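Local coordinates for protein NAD-dependent L-serine dehydrogenase (Pseudomonas aeruginosa, PDB 3OBB) that oxidises L-serine and methyl-L-serine with NAD(+) as hydride acceptor, possibly for serine catabolism, and acts only weakly on beta-hydroxyisobutyrate, at residues Lys248-Ala253 against Ser268-Leu273; Thr102-Ile107 against Ala168-Lys173; Ser37-Leu42 against Ala47-Ser52; Leu183-Ala188 against Ser272-Leu277. One frame throughout, in Å; residues are numbered along the deposited sequence.

Contact 1: Lys248-Ala253 against Ser268-Leu273; sequences KDLGLA and SLALSL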
loop_
_atom_site.group_PDB
_atom_site.type_symbol
_atom_site.label_atom_id
_atom_site.label_comp_id
_atom_site.label_asym_id
_atom_site.label_seq_id
_atom_site.Cartn_x
_atom_site.Cartn_y
_atom_site.Cartn_z
ATOM N N LYS A 248 -9.603 -10.512 -11.349
ATOM C CA LYS A 248 -9.286 -11.926 -11.514
ATOM C C LYS A 248 -7.800 -12.088 -11.862
ATOM O O LYS A 248 -7.072 -12.823 -11.186
ATOM C CB LYS A 248 -10.176 -12.540 -12.594
ATOM C CG LYS A 248 -9.834 -14.004 -13.003
ATOM C CD LYS A 248 -9.142 -14.110 -14.391
ATOM C CE LYS A 248 -9.995 -13.555 -15.580
ATOM N NZ LYS A 248 -9.154 -13.068 -16.763
ATOM N N ASP A 249 -7.375 -11.396 -12.920
ATOM C CA ASP A 249 -5.989 -11.437 -13.417
ATOM C C ASP A 249 -5.001 -11.083 -12.331
ATOM O O ASP A 249 -3.967 -11.692 -12.215
ATOM C CB ASP A 249 -5.832 -10.465 -14.600
ATOM C CG ASP A 249 -6.414 -11.036 -15.919
ATOM O OD1 ASP A 249 -6.875 -12.209 -15.911
ATOM O OD2 ASP A 249 -6.406 -10.342 -16.963
ATOM N N LEU A 250 -5.325 -10.071 -11.543
ATOM C CA LEU A 250 -4.474 -9.655 -10.429
ATOM C C LEU A 250 -4.428 -10.793 -9.425
ATOM O O LEU A 250 -3.411 -11.046 -8.819
ATOM C CB LEU A 250 -5.076 -8.404 -9.786
ATOM C CG LEU A 250 -4.555 -6.974 -9.973
ATOM C CD1 LEU A 250 -3.173 -6.782 -10.663
ATOM C CD2 LEU A 250 -5.607 -6.003 -10.416
ATOM N N GLY A 251 -5.542 -11.494 -9.264
ATOM C CA GLY A 251 -5.623 -12.603 -8.298
ATOM C C GLY A 251 -4.701 -13.752 -8.690
ATOM O O GLY A 251 -4.002 -14.298 -7.843
ATOM N N LEU A 252 -4.685 -14.091 -9.974
ATOM C CA LEU A 252 -3.738 -15.073 -10.523
ATOM C C LEU A 252 -2.268 -14.665 -10.334
ATOM O O LEU A 252 -1.395 -15.516 -10.056
ATOM C CB LEU A 252 -3.994 -15.306 -12.010
ATOM C CG LEU A 252 -5.357 -15.849 -12.437
ATOM C CD1 LEU A 252 -5.453 -15.993 -13.959
ATOM C CD2 LEU A 252 -5.758 -17.172 -11.738
ATOM N N ALA A 253 -1.998 -13.376 -10.505
ATOM C CA ALA A 253 -0.662 -12.855 -10.287
ATOM C C ALA A 253 -0.215 -13.065 -8.811
ATOM O O ALA A 253 0.933 -13.463 -8.557
ATOM C CB ALA A 253 -0.579 -11.386 -10.719
ATOM N N SER A 268 -0.393 -6.051 -5.514
ATOM C CA SER A 268 -1.270 -6.296 -4.339
ATOM C C SER A 268 -2.151 -5.102 -3.956
ATOM O O SER A 268 -3.344 -5.273 -3.693
ATOM C CB SER A 268 -0.448 -6.692 -3.092
ATOM O OG SER A 268 0.377 -7.787 -3.417
ATOM N N LEU A 269 -1.559 -3.914 -3.871
ATOM C CA LEU A 269 -2.352 -2.713 -3.628
ATOM C C LEU A 269 -3.333 -2.507 -4.779
ATOM O O LEU A 269 -4.499 -2.215 -4.544
ATOM C CB LEU A 269 -1.487 -1.473 -3.459
ATOM C CG LEU A 269 -1.900 -0.335 -2.521
ATOM C CD1 LEU A 269 -1.301 0.984 -3.012
ATOM C CD2 LEU A 269 -3.399 -0.180 -2.149
ATOM N N ALA A 270 -2.890 -2.688 -6.021
ATOM C CA ALA A 270 -3.814 -2.523 -7.165
ATOM C C ALA A 270 -5.022 -3.433 -6.955
ATOM O O ALA A 270 -6.162 -3.011 -7.128
ATOM C CB ALA A 270 -3.117 -2.815 -8.511
ATOM N N LEU A 271 -4.759 -4.675 -6.545
ATOM C CA LEU A 271 -5.820 -5.637 -6.307
ATOM C C LEU A 271 -6.784 -5.205 -5.198
ATOM O O LEU A 271 -7.992 -5.285 -5.371
ATOM C CB LEU A 271 -5.247 -7.033 -6.036
ATOM C CG LEU A 271 -6.218 -8.182 -5.700
ATOM C CD1 LEU A 271 -7.296 -8.424 -6.776
ATOM C CD2 LEU A 271 -5.445 -9.476 -5.422
ATOM N N SER A 272 -6.256 -4.684 -4.099
ATOM C CA SER A 272 -7.105 -4.136 -3.045
ATOM C C SER A 272 -8.047 -3.042 -3.539
ATOM O O SER A 272 -9.189 -3.001 -3.138
ATOM C CB SER A 272 -6.235 -3.628 -1.897
ATOM O OG SER A 272 -5.529 -4.748 -1.331
ATOM N N LEU A 273 -7.557 -2.183 -4.418
ATOM C CA LEU A 273 -8.321 -1.065 -4.990
ATOM C C LEU A 273 -9.383 -1.558 -5.984
ATOM O O LEU A 273 -10.537 -1.073 -5.984
ATOM C CB LEU A 273 -7.375 -0.035 -5.623
ATOM C CG LEU A 273 -6.422 0.665 -4.615
ATOM C CD1 LEU A 273 -5.477 1.607 -5.338
ATOM C CD2 LEU A 273 -7.158 1.464 -3.426
#

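Contact 2: Thr102-Ile107 against Ala168-Lys173; sequences TSARKI and AGQVAK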
loop_
_atom_site.group_PDB
_atom_site.type_symbol
_atom_site.label_atom_id
_atom_site.label_comp_id
_atom_site.label_asym_id
_atom_site.label_seq_id
_atom_site.Cartn_x
_atom_site.Cartn_y
_atom_site.Cartn_z
ATOM N N THR A 102 0.679 -22.339 -12.328
ATOM C CA THR A 102 0.752 -23.647 -11.675
ATOM C C THR A 102 -0.247 -24.558 -12.375
ATOM O O THR A 102 0.114 -25.628 -12.863
ATOM C CB THR A 102 0.469 -23.587 -10.145
ATOM O OG1 THR A 102 1.499 -22.836 -9.497
ATOM C CG2 THR A 102 0.466 -24.983 -9.538
ATOM N N SER A 103 -1.491 -24.109 -12.446
ATOM C CA SER A 103 -2.541 -24.848 -13.140
ATOM C C SER A 103 -2.207 -25.190 -14.606
ATOM O O SER A 103 -2.486 -26.306 -15.046
ATOM C CB SER A 103 -3.871 -24.121 -13.017
ATOM O OG SER A 103 -4.781 -24.592 -13.977
ATOM N N ALA A 104 -1.591 -24.265 -15.342
ATOM C CA ALA A 104 -1.124 -24.545 -16.713
ATOM C C ALA A 104 -0.035 -25.617 -16.799
ATOM O O ALA A 104 0.005 -26.382 -17.763
ATOM C CB ALA A 104 -0.628 -23.285 -17.372
ATOM N N ARG A 105 0.880 -25.634 -15.836
ATOM C CA ARG A 105 1.927 -26.663 -15.804
ATOM C C ARG A 105 1.329 -28.038 -15.537
ATOM O O ARG A 105 1.732 -29.039 -16.143
ATOM C CB ARG A 105 2.976 -26.361 -14.726
ATOM C CG ARG A 105 3.883 -25.221 -15.091
ATOM C CD ARG A 105 4.917 -24.930 -14.029
ATOM N NE ARG A 105 5.152 -23.493 -14.084
ATOM C CZ ARG A 105 4.888 -22.634 -13.107
ATOM N NH1 ARG A 105 4.439 -23.047 -11.928
ATOM N NH2 ARG A 105 5.139 -21.355 -13.307
ATOM N N LYS A 106 0.391 -28.071 -14.596
ATOM C CA LYS A 106 -0.352 -29.270 -14.242
ATOM C C LYS A 106 -1.041 -29.868 -15.476
ATOM O O LYS A 106 -0.885 -31.065 -15.761
ATOM C CB LYS A 106 -1.354 -28.928 -13.136
ATOM C CG LYS A 106 -2.032 -30.097 -12.518
ATOM C CD LYS A 106 -1.879 -30.088 -10.989
ATOM C CE LYS A 106 -2.999 -30.907 -10.342
ATOM N NZ LYS A 106 -4.344 -30.375 -10.782
ATOM N N ILE A 107 -1.785 -29.042 -16.215
ATOM C CA ILE A 107 -2.368 -29.484 -17.480
ATOM C C ILE A 107 -1.269 -29.880 -18.472
ATOM O O ILE A 107 -1.393 -30.912 -19.118
ATOM C CB ILE A 107 -3.350 -28.441 -18.118
ATOM C CG1 ILE A 107 -4.521 -28.157 -17.170
ATOM C CG2 ILE A 107 -3.944 -28.976 -19.405
ATOM C CD1 ILE A 107 -5.136 -26.755 -17.316
ATOM N N ALA A 168 4.923 -20.691 -19.200
ATOM C CA ALA A 168 5.590 -19.376 -19.326
ATOM C C ALA A 168 4.710 -18.339 -19.992
ATOM O O ALA A 168 4.865 -17.132 -19.746
ATOM C CB ALA A 168 6.875 -19.506 -20.084
ATOM N N GLY A 169 3.762 -18.798 -20.818
ATOM C CA GLY A 169 2.809 -17.880 -21.425
ATOM C C GLY A 169 1.947 -17.298 -20.325
ATOM O O GLY A 169 1.716 -16.094 -20.286
ATOM N N GLN A 170 1.466 -18.141 -19.411
ATOM C CA GLN A 170 0.660 -17.615 -18.299
ATOM C C GLN A 170 1.488 -16.715 -17.436
ATOM O O GLN A 170 0.957 -15.761 -16.909
ATOM C CB GLN A 170 0.033 -18.716 -17.442
ATOM C CG GLN A 170 -0.885 -19.687 -18.199
ATOM C CD GLN A 170 -2.085 -19.022 -18.862
ATOM O OE1 GLN A 170 -2.471 -17.904 -18.514
ATOM N NE2 GLN A 170 -2.690 -19.721 -19.808
ATOM N N VAL A 171 2.780 -17.015 -17.243
ATOM C CA VAL A 171 3.589 -16.197 -16.345
ATOM C C VAL A 171 3.706 -14.804 -16.959
ATOM O O VAL A 171 3.504 -13.805 -16.268
ATOM C CB VAL A 171 5.020 -16.828 -16.023
ATOM C CG1 VAL A 171 5.814 -15.927 -15.128
ATOM C CG2 VAL A 171 4.885 -18.218 -15.339
ATOM N N ALA A 172 4.013 -14.739 -18.267
ATOM C CA ALA A 172 4.229 -13.458 -18.939
ATOM C C ALA A 172 2.931 -12.643 -18.866
ATOM O O ALA A 172 2.966 -11.433 -18.567
ATOM C CB ALA A 172 4.708 -13.683 -20.414
ATOM N N LYS A 173 1.804 -13.331 -19.069
ATOM C CA LYS A 173 0.461 -12.736 -19.091
ATOM C C LYS A 173 0.080 -12.100 -17.757
ATOM O O LYS A 173 -0.423 -10.975 -17.715
ATOM C CB LYS A 173 -0.610 -13.781 -19.497
ATOM C CG LYS A 173 -2.069 -13.249 -19.487
ATOM C CD LYS A 173 -2.266 -12.088 -20.472
ATOM C CE LYS A 173 -3.643 -11.438 -20.339
ATOM N NZ LYS A 173 -4.777 -12.366 -20.691
#

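Contact 3: Ser37-Leu42 against Ala47-Ser52; sequences SAVDGL and ASAARS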
loop_
_atom_site.group_PDB
_atom_site.type_symbol
_atom_site.label_atom_id
_atom_site.label_comp_id
_atom_site.label_asym_id
_atom_site.label_seq_id
_atom_site.Cartn_x
_atom_site.Cartn_y
_atom_site.Cartn_z
ATOM N N SER A 37 -26.774 -19.420 -28.064
ATOM C CA SER A 37 -26.699 -18.284 -28.964
ATOM C C SER A 37 -25.235 -18.019 -29.383
ATOM O O SER A 37 -24.978 -17.697 -30.551
ATOM C CB SER A 37 -27.367 -17.028 -28.337
ATOM O OG SER A 37 -26.665 -16.544 -27.180
ATOM N N ALA A 38 -24.282 -18.175 -28.445
ATOM C CA ALA A 38 -22.848 -18.101 -28.801
ATOM C C ALA A 38 -22.474 -19.147 -29.868
ATOM O O ALA A 38 -21.764 -18.844 -30.840
ATOM C CB ALA A 38 -21.944 -18.235 -27.551
ATOM N N VAL A 39 -22.980 -20.371 -29.699
ATOM C CA VAL A 39 -22.789 -21.424 -30.678
ATOM C C VAL A 39 -23.447 -21.030 -32.018
ATOM O O VAL A 39 -22.830 -21.168 -33.080
ATOM C CB VAL A 39 -23.322 -22.800 -30.151
ATOM C CG1 VAL A 39 -23.341 -23.833 -31.261
ATOM C CG2 VAL A 39 -22.499 -23.305 -28.972
ATOM N N ASP A 40 -24.694 -20.555 -31.975
ATOM C CA ASP A 40 -25.436 -20.221 -33.208
ATOM C C ASP A 40 -24.748 -19.144 -34.028
ATOM O O ASP A 40 -24.758 -19.188 -35.251
ATOM C CB ASP A 40 -26.858 -19.767 -32.907
ATOM C CG ASP A 40 -27.696 -20.839 -32.267
ATOM O OD1 ASP A 40 -27.512 -22.060 -32.545
ATOM O OD2 ASP A 40 -28.571 -20.425 -31.478
ATOM N N GLY A 41 -24.153 -18.190 -33.342
ATOM C CA GLY A 41 -23.339 -17.138 -33.976
ATOM C C GLY A 41 -22.221 -17.721 -34.834
ATOM O O GLY A 41 -21.994 -17.297 -35.956
ATOM N N LEU A 42 -21.537 -18.719 -34.297
ATOM C CA LEU A 42 -20.461 -19.376 -35.013
ATOM C C LEU A 42 -21.002 -20.250 -36.111
ATOM O O LEU A 42 -20.419 -20.290 -37.168
ATOM C CB LEU A 42 -19.551 -20.188 -34.057
ATOM C CG LEU A 42 -18.231 -19.546 -33.609
ATOM C CD1 LEU A 42 -17.266 -19.440 -34.794
ATOM C CD2 LEU A 42 -18.467 -18.165 -32.963
ATOM N N ALA A 47 -19.316 -22.435 -38.995
ATOM C CA ALA A 47 -18.902 -23.510 -38.085
ATOM C C ALA A 47 -19.944 -24.644 -38.067
ATOM O O ALA A 47 -21.107 -24.432 -38.431
ATOM C CB ALA A 47 -18.647 -22.969 -36.679
ATOM N N SER A 48 -19.509 -25.848 -37.704
ATOM C CA SER A 48 -20.436 -26.907 -37.312
ATOM C C SER A 48 -20.520 -26.914 -35.790
ATOM O O SER A 48 -19.524 -26.624 -35.102
ATOM C CB SER A 48 -20.004 -28.298 -37.831
ATOM O OG SER A 48 -19.146 -28.198 -38.960
ATOM N N ALA A 49 -21.707 -27.212 -35.269
ATOM C CA ALA A 49 -21.927 -27.255 -33.837
ATOM C C ALA A 49 -21.630 -28.651 -33.343
ATOM O O ALA A 49 -22.023 -29.643 -33.941
ATOM C CB ALA A 49 -23.353 -26.864 -33.482
ATOM N N ALA A 50 -20.913 -28.728 -32.241
ATOM C CA ALA A 50 -20.660 -30.024 -31.633
ATOM C C ALA A 50 -21.627 -30.191 -30.471
ATOM O O ALA A 50 -22.136 -29.206 -29.935
ATOM C CB ALA A 50 -19.224 -30.097 -31.169
ATOM N N ARG A 51 -21.868 -31.433 -30.092
ATOM C CA ARG A 51 -22.714 -31.807 -28.965
ATOM C C ARG A 51 -22.147 -31.390 -27.615
ATOM O O ARG A 51 -22.895 -31.180 -26.652
ATOM C CB ARG A 51 -22.813 -33.322 -28.930
ATOM C CG ARG A 51 -23.874 -33.923 -29.801
ATOM C CD ARG A 51 -23.461 -35.335 -30.185
ATOM N NE ARG A 51 -24.542 -36.297 -30.126
ATOM C CZ ARG A 51 -25.670 -36.222 -30.834
ATOM N NH1 ARG A 51 -25.883 -35.176 -31.629
ATOM N NH2 ARG A 51 -26.595 -37.186 -30.722
ATOM N N SER A 52 -20.821 -31.348 -27.534
ATOM C CA SER A 52 -20.126 -31.045 -26.297
ATOM C C SER A 52 -18.644 -30.864 -26.579
ATOM O O SER A 52 -18.200 -30.981 -27.727
ATOM C CB SER A 52 -20.330 -32.166 -25.270
ATOM O OG SER A 52 -19.834 -33.386 -25.777
#

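Contact 4: Leu183-Ala188 against Ser272-Leu277; sequences LMIGTA and SLYRLL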
loop_
_atom_site.group_PDB
_atom_site.type_symbol
_atom_site.label_atom_id
_atom_site.label_comp_id
_atom_site.label_asym_id
_atom_site.label_seq_id
_atom_site.Cartn_x
_atom_site.Cartn_y
_atom_site.Cartn_z
ATOM N N LEU A 183 -0.011 0.574 -13.761
ATOM C CA LEU A 183 0.136 1.820 -14.509
ATOM C C LEU A 183 -1.178 2.563 -14.709
ATOM O O LEU A 183 -1.187 3.805 -14.806
ATOM C CB LEU A 183 0.921 1.654 -15.830
ATOM C CG LEU A 183 0.395 0.736 -16.868
ATOM C CD1 LEU A 183 -0.626 1.532 -17.716
ATOM C CD2 LEU A 183 1.590 0.194 -17.710
HETATM N N MSE A 184 -2.265 1.805 -14.757
HETATM C CA MSE A 184 -3.598 2.392 -14.884
HETATM C C MSE A 184 -4.027 3.155 -13.609
HETATM O O MSE A 184 -4.553 4.284 -13.659
HETATM C CB MSE A 184 -4.654 1.349 -15.296
HETATM C CG MSE A 184 -6.071 1.928 -15.381
HETATM SE SE MSE A 184 -6.261 3.265 -16.823
HETATM C CE MSE A 184 -6.317 2.134 -18.382
ATOM N N ILE A 185 -3.773 2.576 -12.452
ATOM C CA ILE A 185 -4.113 3.307 -11.223
ATOM C C ILE A 185 -3.168 4.481 -11.036
ATOM O O ILE A 185 -3.600 5.591 -10.698
ATOM C CB ILE A 185 -4.119 2.379 -9.995
ATOM C CG1 ILE A 185 -5.083 1.219 -10.265
ATOM C CG2 ILE A 185 -4.559 3.158 -8.732
ATOM C CD1 ILE A 185 -5.222 0.246 -9.090
ATOM N N GLY A 186 -1.875 4.236 -11.284
ATOM C CA GLY A 186 -0.888 5.293 -11.286
ATOM C C GLY A 186 -1.374 6.450 -12.153
ATOM O O GLY A 186 -1.370 7.596 -11.715
ATOM N N THR A 187 -1.811 6.164 -13.372
ATOM C CA THR A 187 -2.249 7.196 -14.299
ATOM C C THR A 187 -3.513 7.964 -13.816
ATOM O O THR A 187 -3.560 9.204 -13.816
ATOM C CB THR A 187 -2.405 6.631 -15.760
ATOM O OG1 THR A 187 -1.157 6.025 -16.195
ATOM C CG2 THR A 187 -2.787 7.772 -16.737
ATOM N N ALA A 188 -4.500 7.225 -13.336
ATOM C CA ALA A 188 -5.735 7.807 -12.841
ATOM C C ALA A 188 -5.472 8.730 -11.646
ATOM O O ALA A 188 -6.094 9.795 -11.510
ATOM C CB ALA A 188 -6.687 6.695 -12.442
ATOM N N SER A 272 -6.256 -4.684 -4.099
ATOM C CA SER A 272 -7.105 -4.136 -3.045
ATOM C C SER A 272 -8.047 -3.042 -3.539
ATOM O O SER A 272 -9.189 -3.001 -3.138
ATOM C CB SER A 272 -6.235 -3.628 -1.897
ATOM O OG SER A 272 -5.529 -4.748 -1.331
ATOM N N LEU A 273 -7.557 -2.183 -4.418
ATOM C CA LEU A 273 -8.321 -1.065 -4.990
ATOM C C LEU A 273 -9.383 -1.558 -5.984
ATOM O O LEU A 273 -10.537 -1.073 -5.984
ATOM C CB LEU A 273 -7.375 -0.035 -5.623
ATOM C CG LEU A 273 -6.422 0.665 -4.615
ATOM C CD1 LEU A 273 -5.477 1.607 -5.338
ATOM C CD2 LEU A 273 -7.158 1.464 -3.426
ATOM N N TYR A 274 -9.012 -2.560 -6.784
ATOM C CA TYR A 274 -9.998 -3.225 -7.649
ATOM C C TYR A 274 -11.095 -3.871 -6.834
ATOM O O TYR A 274 -12.265 -3.802 -7.207
ATOM C CB TYR A 274 -9.351 -4.155 -8.683
ATOM C CG TYR A 274 -8.962 -3.333 -9.878
ATOM C CD1 TYR A 274 -9.943 -2.886 -10.773
ATOM C CD2 TYR A 274 -7.638 -2.900 -10.067
ATOM C CE1 TYR A 274 -9.627 -2.070 -11.852
ATOM C CE2 TYR A 274 -7.309 -2.070 -11.149
ATOM C CZ TYR A 274 -8.308 -1.656 -12.024
ATOM O OH TYR A 274 -8.006 -0.828 -13.071
ATOM N N ARG A 275 -10.747 -4.446 -5.686
ATOM C CA ARG A 275 -11.785 -5.078 -4.883
ATOM C C ARG A 275 -12.766 -4.056 -4.301
ATOM O O ARG A 275 -13.949 -4.356 -4.152
ATOM C CB ARG A 275 -11.192 -6.017 -3.820
ATOM C CG ARG A 275 -10.503 -7.203 -4.507
ATOM C CD ARG A 275 -10.731 -8.520 -3.835
ATOM N NE ARG A 275 -9.998 -9.603 -4.499
ATOM C CZ ARG A 275 -9.079 -10.376 -3.923
ATOM N NH1 ARG A 275 -8.756 -10.209 -2.651
ATOM N NH2 ARG A 275 -8.478 -11.328 -4.627
ATOM N N LEU A 276 -12.252 -2.861 -3.989
ATOM C CA LEU A 276 -13.060 -1.711 -3.553
ATOM C C LEU A 276 -14.036 -1.321 -4.651
ATOM O O LEU A 276 -15.176 -1.051 -4.390
ATOM C CB LEU A 276 -12.135 -0.526 -3.266
ATOM C CG LEU A 276 -11.787 -0.132 -1.818
ATOM C CD1 LEU A 276 -11.761 -1.282 -0.783
ATOM C CD2 LEU A 276 -10.550 0.795 -1.711
ATOM N N LEU A 277 -13.577 -1.324 -5.894
ATOM C CA LEU A 277 -14.446 -1.035 -7.032
ATOM C C LEU A 277 -15.576 -2.042 -7.125
ATOM O O LEU A 277 -16.697 -1.670 -7.470
ATOM C CB LEU A 277 -13.652 -1.013 -8.350
ATOM C CG LEU A 277 -12.768 0.226 -8.517
ATOM C CD1 LEU A 277 -11.919 0.059 -9.762
ATOM C CD2 LEU A 277 -13.636 1.510 -8.565
#

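Contact 1: Lys248-Ala253 against Ser268-Leu273
Leu-250 and Leu-271 carry this apolar contact; their side chains lie alongside each other, pointing opposite ways. The CG of Leu-271 is anti to its backbone N (chi1 177°), which sends CD1 to within 3.7 Å of Leu-250 CB. In return Leu-250 CG lies 4.0 Å from Leu-271 CB, and its CD2 methyl runs on over the backbone of Leu-271. That methyl ends 4.5 Å from Ala-270 CB, a looser approach. The other branch of Leu-271 makes a different sort of contact: CD2 rests on bare backbone, 4.3 Å from Gly-251 CA.

No hydrogen bond joins the two segments, so the pairing rests on van der Waals packing between helices 243-260 and 265-279. They belong to the all-helical C-terminal domain of the HIBADH-related family and run roughly antiparallel, with local axes 9.5 Å apart and 146° between their directions. Helix 168-196 covers one flank, Gln-178 and Ala-181 touching Leu-250 and Ile-185 touching Ala-270.

The polar interactions lie beyond the apolar patch, on the part of 248-253 that faces the cofactor site. Lys-248, an NAD(+)-binding residue, forms a salt bridge with its neighbour: its NZ is 2.6 Å from Asp-249 OD1, approaching from above the carboxylate plane. Asp-249 OD2 accepts a hydrogen bond from Asn-177.

Contact 2: Thr102-Ile107 against Ala168-Lys173
Ala-104 CB meets Gln-170 CG at 3.7 Å, a methyl set against the aliphatic root of a glutamine. One residue further along each helix, NH2 of Arg-105 comes 3.7 Å from Val-171 CG2, the methyl lying at the edge of the guanidinium and near its plane. These two pairs make up the contact.

Torsions separate the apolar and polar parts of Gln-170. Its CG is anti to the carbonyl carbon (chi1 -58°) and faces Ala-104, whereas a bend at chi2 (-60°) turns the amide aside. There NE2 donates to Ser-97 O and OE1 accepts from Ile-99 N, so two backbone groups fix which way round the amide sits. The Arg-105 side chain sets off across the line to the other helix, and its bend at chi3 helps bring the guanidinium end to Val-171.

Further out, the backbone N of Gln-170 is bonded to Asp-120 OD2, and Asn-197 of the second subunit packs on both Arg-105 and Val-171. On the same helix as Gln-170, the active-site Lys-173 directs NZ to Val-123 O and Thr-98 OG1. The junction thus lies between the N-terminal Rossmann domain and the start of the long helix 168-196. Across the two segments the chemistry is purely van der Waals, while the directional bonds of Gln-170 go to the 97-99 loop, tying the helix that bears Lys-173 to a loop containing the NAD(+)-binding Thr-98.

Contact 3: Ser37-Leu42 against Ala47-Ser52
Val-39 and Ala-49 face each other directly, Val-39 CG1 standing 3.8 Å from Ala-49 CB. CG1 is the branch anti to the backbone N of Val-39 (chi1 170°), and this rotation aims it at the strand while the side chain also touches Leu-11 and Asp-33. Both CB atoms point toward the opposing segment, so the pair meets methyl to methyl.

Leu-42 and Ala-47 meet in another way. The bond to CB of Ala-47 heads for the helix, whereas that of Leu-42 points to one side of the 47-52 segment, and only the root of the leucine takes part: its CB is 3.9 Å from Ala-47 CB. The rest of Leu-42 packs on helix 15-24, against Ala-16, Ala-19, Thr-20 and Leu-23. The alanine methyl sits close over the leucine carbonyl, with Ala-47 CB 3.2 Å from Leu-42 O.

That same oxygen accepts the hydrogen bond that joins the segments. Ala-47 N reaches Leu-42 O at 3.0 Å with an N-H...O angle of 156°, the donor lying 33° out of the carbonyl plane. A bond spanning five residues at the end of a helix, with apolar side chains touching across it, is consistent with a Schellman motif.

Ala-47 and Ala-49 turn to the helix while Ser-48 between them turns away, the alternation of an extended chain. Ser-48 pairs through its backbone with Leu-29 and Val-31 of strand 28-32. Helix 36-44 thus packs on the edge strand it leads into, within a beta-alpha-beta unit of the NAD(+)-binding Rossmann fold.

Contact 4: Leu183-Ala188 against Ser272-Leu277
Ile-185 packs against both Leu-273 and Tyr-274: CG2 meets Leu-273, while the CG1-CD1 arm meets Tyr-274 and, at its tip, Leu-273 as well. From CB, the CG2 branch, anti to the backbone N, goes to Leu-273 CD1 at 3.8 Å. CG1 (chi1 -56°) leads the other way and passes 4.1 Å from Tyr-274 CE2. The tip, CD1, approaches the ring obliquely, 3.7 Å from Tyr-274 CE2, and also lies 4.0 Å from Leu-273 CD1. It extends onto the backbone of the neighbouring turn, where Ala-270 CA is 3.7 Å away.

The two helices, 168-196 and 265-279, are strongly inclined, with 72° between their local directions. The local axes come no closer than 12.1 Å, and long side chains bridge the distance inside the helical C-terminal domain. Met-266 of the second subunit also packs on Ile-185.

The selenomethionine at Met-184 lies nearly perpendicular to the Tyr-274 side chain, its CG 4.1 Å from Tyr-274 OH before the chain bends away toward Tyr-221 and Phe-287. The phenol group itself is hydrogen-bonded to Phe-287 O. One turn on, Thr-187 grips Leu-183 O twice: OG1 donates at 2.6 Å, while Thr-187 N reaches the same oxygen from the opposite face of the carbonyl plane.

In the fold
From the N terminus, contact 3 comes first, closing the short turn between a helix and the edge strand that follows it in the Rossmann domain. Contact 2 closes a loop of 60 residues, running through the last three strands of the sheet to helix 168-196, and so joins the two domains. With its centre about 25 Å from that of contact 2, contact 4 begins on the same helix; its loop is entirely helix and coil and ends on helix 265-279. Contact 1 nests inside that span: it opens at helix 243-260 and ends on the same helix 265-279, sharing Ser-272 and Leu-273. Contacts 1 and 4 touch through Leu-250 and Tyr-274, whereas contact 3 stands apart, on the opposite side of the chain's centre from both.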